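Local coordinates for protein nonribosomal peptide synthase (Streptomyces sp. MJ635-86F5, PDB 5JJP) that adenylates an aliphatic beta-amino acid, probably at the expense of ATP, with the layered alpha-beta sandwich fold of the ANL superfamily, at residues Pro46-Pro51 and Ala93-Val98; Ile383-Pro388 and Val417-Gly422. One frame throughout, in Å; residues are numbered along the deposited sequence.

Interaction 1 of 2, residues Pro46-Pro51 and Ala93-Val98; sequences PAIVEP and ATADAV
Glu50 and Ala95 make the polar centre of this contact, in which an acidic side chain on a strand meets the first turn of a helix. The backbone N of Ala95 donates to Glu50 OE1 at 3.0 Å in a nearly straight bond (167° at the hydrogen), coming from above the carboxylate plane. The methyl CB of Ala95 lies against the same carboxylate, 3.6 Å from Glu50 OE2. A water held by Glu50 OE2 at 2.8 Å accepts in turn from Asp96 N, so the first two amides of the helix are served by one acid, directly and through solvent.

Beside this grip runs an apolar line. Ile48 places CG2 anti to its backbone N and sets it 3.7 Å from Ala95 CB, while Ile48 CD1 and Val98 CG1 meet tip to tip at 4.1 Å.

What positions these groups is partly local. Thr94 is the N-cap: its OG1, held between backbone N and carbonyl carbon (chi1 61°), accepts from Ala97 N at 3.1 Å. Glu50 starts from the same crowded first torsion, then runs extended to deliver its carboxylate to the helix end. Its OE2 also forms a salt bridge with Arg58, and that positive charge, with the N-terminal end of the helix, probably keeps the acid ionised.

Further out, Ala47 and Ile48 both pair with Val60 of strand 57-61 in a classic beta bulge. Strand 46-51 pairs antiparallel with 57-61, also hydrogen-bonds through Ala47 and Val49 to Ala248 of strand 247-250, and rests through Ile48 on Leu65 of helix 62-77. Helix 95-107 packs alongside, with Val98 turned also to Ile238 and Leu242 of helix 232-243.

Interaction 2 of 2, residues Ile383-Pro388 and Val417-Gly422; sequences IYLRSP and VVFRTG
Tyr384 and Arg420 lie side by side across two antiparallel strands, pointing the same way, with ring and guanidinium planes 24° apart. They form a non-hydrogen-bonded pair, and Arg420 CG sits over one face of the Tyr384 ring in a CH-pi contact, 3.8 Å from the centroid. Val418 crosses that tyrosine at about a right angle, its CG1 3.6 Å from Tyr384 CD2. Its other methyl, CG2, lies over one face of the Arg386 guanidinium.

The hydrogen-bonded pair Leu385 and Phe419 joins the strands by two backbone bonds, 2.8 Å from Leu385 N to Phe419 O and 2.9 Å from Phe419 N to Leu385 O. On that side of the sheet Leu385 CD2 meets the ring edge of Phe419. At the far end, Thr421 grips Ile383 O twice: its N lies nearly along the C=O axis, and OG1, set between the backbone N and the carbonyl carbon (chi1 59°), donates at 2.6 Å from above the carbonyl plane.

Arg420 is salt-bridged to Glu382, and Arg386 to Asp408. By also accepting from Asp423 N, Thr421 OG1 couples the strand pairing to the aspartate of the Thr-Gly-Asp motif, whose counterpart in related adenylation enzymes binds the nucleotide ribose, a role probable here too.

From the N terminus, interaction 1 comes first: strand 46-51 is followed by strand 57-61, helix 62-77 and strand 87-90, and the chain returns at 93-98, closing a loop of 41 residues. Interaction 2 opens only much later, where strand 381-386 leads through helix 398-404 and back along strand 417-427, with 28 residues between its segments. The two are in series, neither nested nor crossed. Interactions 1 and 2 are about 34 Å apart between centres and about 22 Å between nearest atoms, on opposite sides of the chain's centre. Interaction 1 ties a strand hairpin to a helix within the layered alpha-beta part; interaction 2 joins neighbouring strands of the separate antiparallel sheet.

Interaction 1 of 2, residues Pro46-Pro51 and Ala93-Val98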
ATOM      1  N   PRO A  46       8.299 -16.542   9.875  1.00 24.45           N
ATOM      2  CA  PRO A  46       8.858 -15.306   9.359  1.00 21.86           C
ATOM      3  C   PRO A  46       7.790 -14.342   8.791  1.00 22.04           C
ATOM      4  O   PRO A  46       7.006 -14.722   7.948  1.00 22.59           O
ATOM      5  CB  PRO A  46       9.803 -15.773   8.249  1.00 22.44           C
ATOM      6  CG  PRO A  46      10.088 -17.211   8.570  1.00 23.49           C
ATOM      7  CD  PRO A  46       8.827 -17.726   9.181  1.00 23.43           C
ATOM      8  N   ALA A  47       7.828 -13.093   9.242  1.00 20.17           N
ATOM      9  CA  ALA A  47       6.913 -12.030   8.813  1.00 18.61           C
ATOM     10  C   ALA A  47       7.577 -11.235   7.744  1.00 16.72           C
ATOM     11  O   ALA A  47       6.970 -10.916   6.729  1.00 17.52           O
ATOM     12  CB  ALA A  47       6.585 -11.127   9.996  1.00 18.38           C
ATOM     13  N   ILE A  48       8.839 -10.915   7.993  1.00 16.68           N
ATOM     14  CA  ILE A  48       9.711 -10.211   7.068  1.00 16.69           C
ATOM     15  C   ILE A  48      11.026 -10.941   6.882  1.00 17.41           C
ATOM     16  O   ILE A  48      11.699 -11.261   7.835  1.00 16.31           O
ATOM     17  CB  ILE A  48      10.036  -8.808   7.581  1.00 17.06           C
ATOM     18  CG1 ILE A  48       8.861  -7.888   7.276  1.00 18.41           C
ATOM     19  CG2 ILE A  48      10.911  -8.032   6.653  1.00 17.17           C
ATOM     20  CD1 ILE A  48       7.815  -7.668   8.267  1.00 20.35           C
ATOM     21  N   VAL A  49      11.450 -11.021   5.632  1.00 19.31           N
ATOM     22  CA  VAL A  49      12.754 -11.505   5.275  1.00 21.49           C
ATOM     23  C   VAL A  49      13.558 -10.360   4.666  1.00 22.96           C
ATOM     24  O   VAL A  49      13.026  -9.600   3.874  1.00 22.06           O
ATOM     25  CB  VAL A  49      12.610 -12.664   4.258  1.00 21.92           C
ATOM     26  CG1 VAL A  49      13.954 -13.105   3.761  1.00 23.79           C
ATOM     27  CG2 VAL A  49      11.889 -13.833   4.911  1.00 23.15           C
ATOM     28  N   GLU A  50      14.832 -10.244   5.037  1.00 23.99           N
ATOM     29  CA  GLU A  50      15.718  -9.253   4.429  1.00 31.11           C
ATOM     30  C   GLU A  50      17.147  -9.795   4.367  1.00 32.68           C
ATOM     31  O   GLU A  50      17.487 -10.701   5.124  1.00 34.88           O
ATOM     32  CB  GLU A  50      15.615  -7.890   5.171  1.00 31.25           C
ATOM     33  CG  GLU A  50      16.020  -7.941   6.633  1.00 36.49           C
ATOM     34  CD  GLU A  50      15.644  -6.701   7.438  1.00 38.84           C
ATOM     35  OE1 GLU A  50      15.041  -5.744   6.900  1.00 46.44           O
ATOM     36  OE2 GLU A  50      15.929  -6.699   8.649  1.00 47.06           O
ATOM     37  N   PRO A  51      17.999  -9.224   3.509  1.00 38.06           N
ATOM     38  CA  PRO A  51      19.442  -9.555   3.577  1.00 38.93           C
ATOM     39  C   PRO A  51      20.109  -9.263   4.920  1.00 42.75           C
ATOM     40  O   PRO A  51      19.754  -8.280   5.613  1.00 46.42           O
ATOM     41  CB  PRO A  51      20.073  -8.706   2.475  1.00 40.56           C
ATOM     42  CG  PRO A  51      19.069  -7.654   2.143  1.00 43.79           C
ATOM     43  CD  PRO A  51      17.714  -8.212   2.479  1.00 42.39           C
ATOM     44  N   ALA A  93      12.356   0.271   2.726  1.00 19.99           N
ATOM     45  CA  ALA A  93      11.519  -0.797   3.283  1.00 21.25           C
ATOM     46  C   ALA A  93      12.367  -1.901   3.938  1.00 20.74           C
ATOM     47  O   ALA A  93      13.019  -2.651   3.260  1.00 20.42           O
ATOM     48  CB  ALA A  93      10.653  -1.396   2.192  1.00 20.08           C
ATOM     49  N   THR A  94      12.290  -2.004   5.259  1.00 20.47           N
ATOM     50  CA  THR A  94      13.018  -2.998   6.040  1.00 20.74           C
ATOM     51  C   THR A  94      12.140  -3.444   7.167  1.00 19.83           C
ATOM     52  O   THR A  94      11.186  -2.754   7.518  1.00 20.48           O
ATOM     53  CB  THR A  94      14.270  -2.377   6.699  1.00 20.57           C
ATOM     54  OG1 THR A  94      13.885  -1.321   7.582  1.00 18.94           O
ATOM     55  CG2 THR A  94      15.212  -1.833   5.624  1.00 19.88           C
ATOM     56  N   ALA A  95      12.491  -4.560   7.796  1.00 18.25           N
ATOM     57  CA  ALA A  95      11.743  -5.020   8.948  1.00 16.91           C
ATOM     58  C   ALA A  95      11.583  -3.922  10.010  1.00 15.89           C
ATOM     59  O   ALA A  95      10.517  -3.770  10.585  1.00 15.40           O
ATOM     60  CB  ALA A  95      12.433  -6.267   9.574  1.00 17.58           C
ATOM     61  N   ASP A  96      12.652  -3.201  10.317  1.00 15.78           N
ATOM     62  CA  ASP A  96      12.562  -2.108  11.298  1.00 18.35           C
ATOM     63  C   ASP A  96      11.678  -0.930  10.853  1.00 16.91           C
ATOM     64  O   ASP A  96      10.967  -0.329  11.693  1.00 18.65           O
ATOM     65  CB  ASP A  96      13.952  -1.598  11.657  1.00 21.68           C
ATOM     66  CG  ASP A  96      14.687  -2.527  12.645  1.00 23.61           C
ATOM     67  OD1 ASP A  96      13.980  -3.288  13.366  1.00 25.63           O
ATOM     68  OD2 ASP A  96      15.945  -2.477  12.727  1.00 23.82           O
ATOM     69  N   ALA A  97      11.641  -0.636   9.565  1.00 15.36           N
ATOM     70  CA  ALA A  97      10.750   0.413   9.062  1.00 15.89           C
ATOM     71  C   ALA A  97       9.292  -0.046   9.201  1.00 16.09           C
ATOM     72  O   ALA A  97       8.385   0.749   9.495  1.00 13.87           O
ATOM     73  CB  ALA A  97      11.041   0.712   7.601  1.00 16.11           C
ATOM     74  N   VAL A  98       9.082  -1.358   9.057  1.00 16.05           N
ATOM     75  CA  VAL A  98       7.721  -1.896   9.252  1.00 16.52           C
ATOM     76  C   VAL A  98       7.318  -1.768  10.728  1.00 16.52           C
ATOM     77  O   VAL A  98       6.224  -1.303  11.051  1.00 18.05           O
ATOM     78  CB  VAL A  98       7.619  -3.359   8.759  1.00 17.11           C
ATOM     79  CG1 VAL A  98       6.237  -3.931   9.061  1.00 17.79           C
ATOM     80  CG2 VAL A  98       7.931  -3.460   7.269  1.00 15.74           C
TER
HETATM   81  O   HOH W   1      15.672  -4.052   9.409  1.00 16.10           O

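Interaction 2 of 2, residues Ile383-Pro388 and Val417-Gly422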
ATOM      1  N   ILE A 383     -15.274   6.983 -14.235  1.00 21.17           N
ATOM      2  CA  ILE A 383     -15.499   5.965 -13.169  1.00 21.72           C
ATOM      3  C   ILE A 383     -15.726   6.672 -11.844  1.00 20.15           C
ATOM      4  O   ILE A 383     -14.925   7.505 -11.471  1.00 21.53           O
ATOM      5  CB  ILE A 383     -14.329   4.974 -12.983  1.00 20.75           C
ATOM      6  CG1 ILE A 383     -14.066   4.187 -14.258  1.00 23.32           C
ATOM      7  CG2 ILE A 383     -14.629   3.990 -11.864  1.00 20.70           C
ATOM      8  CD1 ILE A 383     -12.700   3.509 -14.271  1.00 24.80           C
ATOM      9  N   TYR A 384     -16.877   6.386 -11.223  1.00 20.84           N
ATOM     10  CA  TYR A 384     -17.188   6.725  -9.830  1.00 20.61           C
ATOM     11  C   TYR A 384     -17.068   5.449  -8.975  1.00 20.76           C
ATOM     12  O   TYR A 384     -17.659   4.429  -9.293  1.00 17.00           O
ATOM     13  CB  TYR A 384     -18.597   7.255  -9.658  1.00 20.63           C
ATOM     14  CG  TYR A 384     -18.856   8.661 -10.185  1.00 22.45           C
ATOM     15  CD1 TYR A 384     -18.211   9.151 -11.331  1.00 23.31           C
ATOM     16  CD2 TYR A 384     -19.822   9.464  -9.592  1.00 24.01           C
ATOM     17  CE1 TYR A 384     -18.502  10.424 -11.834  1.00 25.63           C
ATOM     18  CE2 TYR A 384     -20.119  10.735 -10.068  1.00 25.32           C
ATOM     19  CZ  TYR A 384     -19.475  11.206 -11.197  1.00 27.57           C
ATOM     20  OH  TYR A 384     -19.746  12.455 -11.669  1.00 26.94           O
ATOM     21  N   LEU A 385     -16.266   5.536  -7.887  1.00 21.35           N
ATOM     22  CA  LEU A 385     -16.006   4.392  -6.999  1.00 18.83           C
ATOM     23  C   LEU A 385     -16.765   4.544  -5.675  1.00 16.76           C
ATOM     24  O   LEU A 385     -16.625   5.522  -4.960  1.00 15.12           O
ATOM     25  CB  LEU A 385     -14.528   4.257  -6.773  1.00 18.40           C
ATOM     26  CG  LEU A 385     -14.039   3.184  -5.822  1.00 19.06           C
ATOM     27  CD1 LEU A 385     -14.224   1.764  -6.324  1.00 18.12           C
ATOM     28  CD2 LEU A 385     -12.569   3.451  -5.598  1.00 18.94           C
ATOM     29  N   ARG A 386     -17.603   3.556  -5.399  1.00 15.72           N
ATOM     30  CA  ARG A 386     -18.333   3.442  -4.187  1.00 15.58           C
ATOM     31  C   ARG A 386     -17.587   2.372  -3.362  1.00 17.26           C
ATOM     32  O   ARG A 386     -17.535   1.214  -3.747  1.00 16.85           O
ATOM     33  CB  ARG A 386     -19.754   2.984  -4.506  1.00 15.95           C
ATOM     34  CG  ARG A 386     -20.671   2.839  -3.316  1.00 15.72           C
ATOM     35  CD  ARG A 386     -21.998   2.235  -3.720  1.00 17.01           C
ATOM     36  NE  ARG A 386     -22.626   2.977  -4.822  1.00 18.93           N
ATOM     37  CZ  ARG A 386     -23.439   4.023  -4.639  1.00 19.06           C
ATOM     38  NH1 ARG A 386     -23.729   4.476  -3.425  1.00 17.18           N
ATOM     39  NH2 ARG A 386     -23.972   4.599  -5.680  1.00 21.77           N
ATOM     40  N   SER A 387     -17.046   2.750  -2.211  1.00 18.00           N
ATOM     41  CA  SER A 387     -16.246   1.832  -1.445  1.00 17.00           C
ATOM     42  C   SER A 387     -15.990   2.296  -0.021  1.00 16.24           C
ATOM     43  O   SER A 387     -15.674   3.468   0.196  1.00 16.48           O
ATOM     44  CB  SER A 387     -14.884   1.688  -2.150  1.00 18.01           C
ATOM     45  OG  SER A 387     -13.936   0.976  -1.351  1.00 17.69           O
ATOM     46  N   PRO A 388     -15.929   1.340   0.917  1.00 15.26           N
ATOM     47  CA  PRO A 388     -15.477   1.661   2.246  1.00 15.41           C
ATOM     48  C   PRO A 388     -13.988   2.015   2.379  1.00 14.56           C
ATOM     49  O   PRO A 388     -13.555   2.514   3.415  1.00 13.49           O
ATOM     50  CB  PRO A 388     -15.800   0.370   3.019  1.00 15.85           C
ATOM     51  CG  PRO A 388     -15.679  -0.728   2.025  1.00 14.90           C
ATOM     52  CD  PRO A 388     -16.166  -0.111   0.756  1.00 15.18           C
ATOM     53  N   VAL A 417     -21.203   9.113   0.327  1.00 23.99           N
ATOM     54  CA  VAL A 417     -20.373   9.718  -0.713  1.00 23.86           C
ATOM     55  C   VAL A 417     -19.685   8.683  -1.588  1.00 24.69           C
ATOM     56  O   VAL A 417     -19.533   7.525  -1.225  1.00 23.21           O
ATOM     57  CB  VAL A 417     -19.279  10.657  -0.160  1.00 25.02           C
ATOM     58  CG1 VAL A 417     -19.897  11.906   0.489  1.00 24.80           C
ATOM     59  CG2 VAL A 417     -18.352   9.917   0.787  1.00 25.14           C
ATOM     60  N   VAL A 418     -19.264   9.146  -2.747  1.00 23.94           N
ATOM     61  CA  VAL A 418     -18.667   8.318  -3.751  1.00 27.00           C
ATOM     62  C   VAL A 418     -17.460   9.110  -4.311  1.00 25.60           C
ATOM     63  O   VAL A 418     -17.410  10.323  -4.135  1.00 24.71           O
ATOM     64  CB  VAL A 418     -19.810   8.022  -4.758  1.00 30.66           C
ATOM     65  CG1 VAL A 418     -19.475   8.406  -6.178  1.00 31.53           C
ATOM     66  CG2 VAL A 418     -20.311   6.593  -4.616  1.00 31.19           C
ATOM     67  N   PHE A 419     -16.512   8.439  -4.962  1.00 22.97           N
ATOM     68  CA  PHE A 419     -15.253   9.058  -5.414  1.00 23.90           C
ATOM     69  C   PHE A 419     -15.209   9.192  -6.935  1.00 23.46           C
ATOM     70  O   PHE A 419     -15.273   8.188  -7.658  1.00 21.92           O
ATOM     71  CB  PHE A 419     -14.059   8.185  -4.942  1.00 24.96           C
ATOM     72  CG  PHE A 419     -12.706   8.604  -5.487  1.00 23.66           C
ATOM     73  CD1 PHE A 419     -12.303   9.930  -5.427  1.00 25.56           C
ATOM     74  CD2 PHE A 419     -11.857   7.671  -6.040  1.00 23.85           C
ATOM     75  CE1 PHE A 419     -11.063  10.305  -5.912  1.00 27.26           C
ATOM     76  CE2 PHE A 419     -10.630   8.022  -6.536  1.00 23.91           C
ATOM     77  CZ  PHE A 419     -10.220   9.348  -6.466  1.00 27.10           C
ATOM     78  N   ARG A 420     -15.144  10.429  -7.416  1.00 24.14           N
ATOM     79  CA  ARG A 420     -14.928  10.664  -8.831  1.00 25.62           C
ATOM     80  C   ARG A 420     -13.458  10.465  -9.087  1.00 24.19           C
ATOM     81  O   ARG A 420     -12.664  11.296  -8.671  1.00 22.55           O
ATOM     82  CB  ARG A 420     -15.297  12.079  -9.245  1.00 29.07           C
ATOM     83  CG  ARG A 420     -16.780  12.425  -9.103  1.00 29.97           C
ATOM     84  CD  ARG A 420     -17.024  13.824  -9.621  1.00 30.26           C
ATOM     85  NE  ARG A 420     -16.678  13.933 -11.044  1.00 34.87           N
ATOM     86  CZ  ARG A 420     -16.751  15.054 -11.773  1.00 33.60           C
ATOM     87  NH1 ARG A 420     -17.177  16.186 -11.223  1.00 31.86           N
ATOM     88  NH2 ARG A 420     -16.367  15.034 -13.053  1.00 31.44           N
ATOM     89  N   THR A 421     -13.131   9.395  -9.816  1.00 22.10           N
ATOM     90  CA  THR A 421     -11.756   8.946  -9.999  1.00 22.80           C
ATOM     91  C   THR A 421     -10.926   9.768 -10.909  1.00 21.88           C
ATOM     92  O   THR A 421      -9.740   9.651 -10.889  1.00 23.76           O
ATOM     93  CB  THR A 421     -11.694   7.523 -10.622  1.00 21.14           C
ATOM     94  OG1 THR A 421     -12.348   7.512 -11.895  1.00 20.42           O
ATOM     95  CG2 THR A 421     -12.382   6.513  -9.723  1.00 21.04           C
ATOM     96  N   GLY A 422     -11.557  10.508 -11.802  1.00 24.59           N
ATOM     97  CA  GLY A 422     -10.843  11.160 -12.900  1.00 24.53           C
ATOM     98  C   GLY A 422     -10.438  10.189 -13.991  1.00 25.08           C
ATOM     99  O   GLY A 422      -9.679  10.556 -14.883  1.00 26.51           O
TER
HETATM  100  O   HOH W   2     -18.681   4.954  -0.823  1.00 18.48           O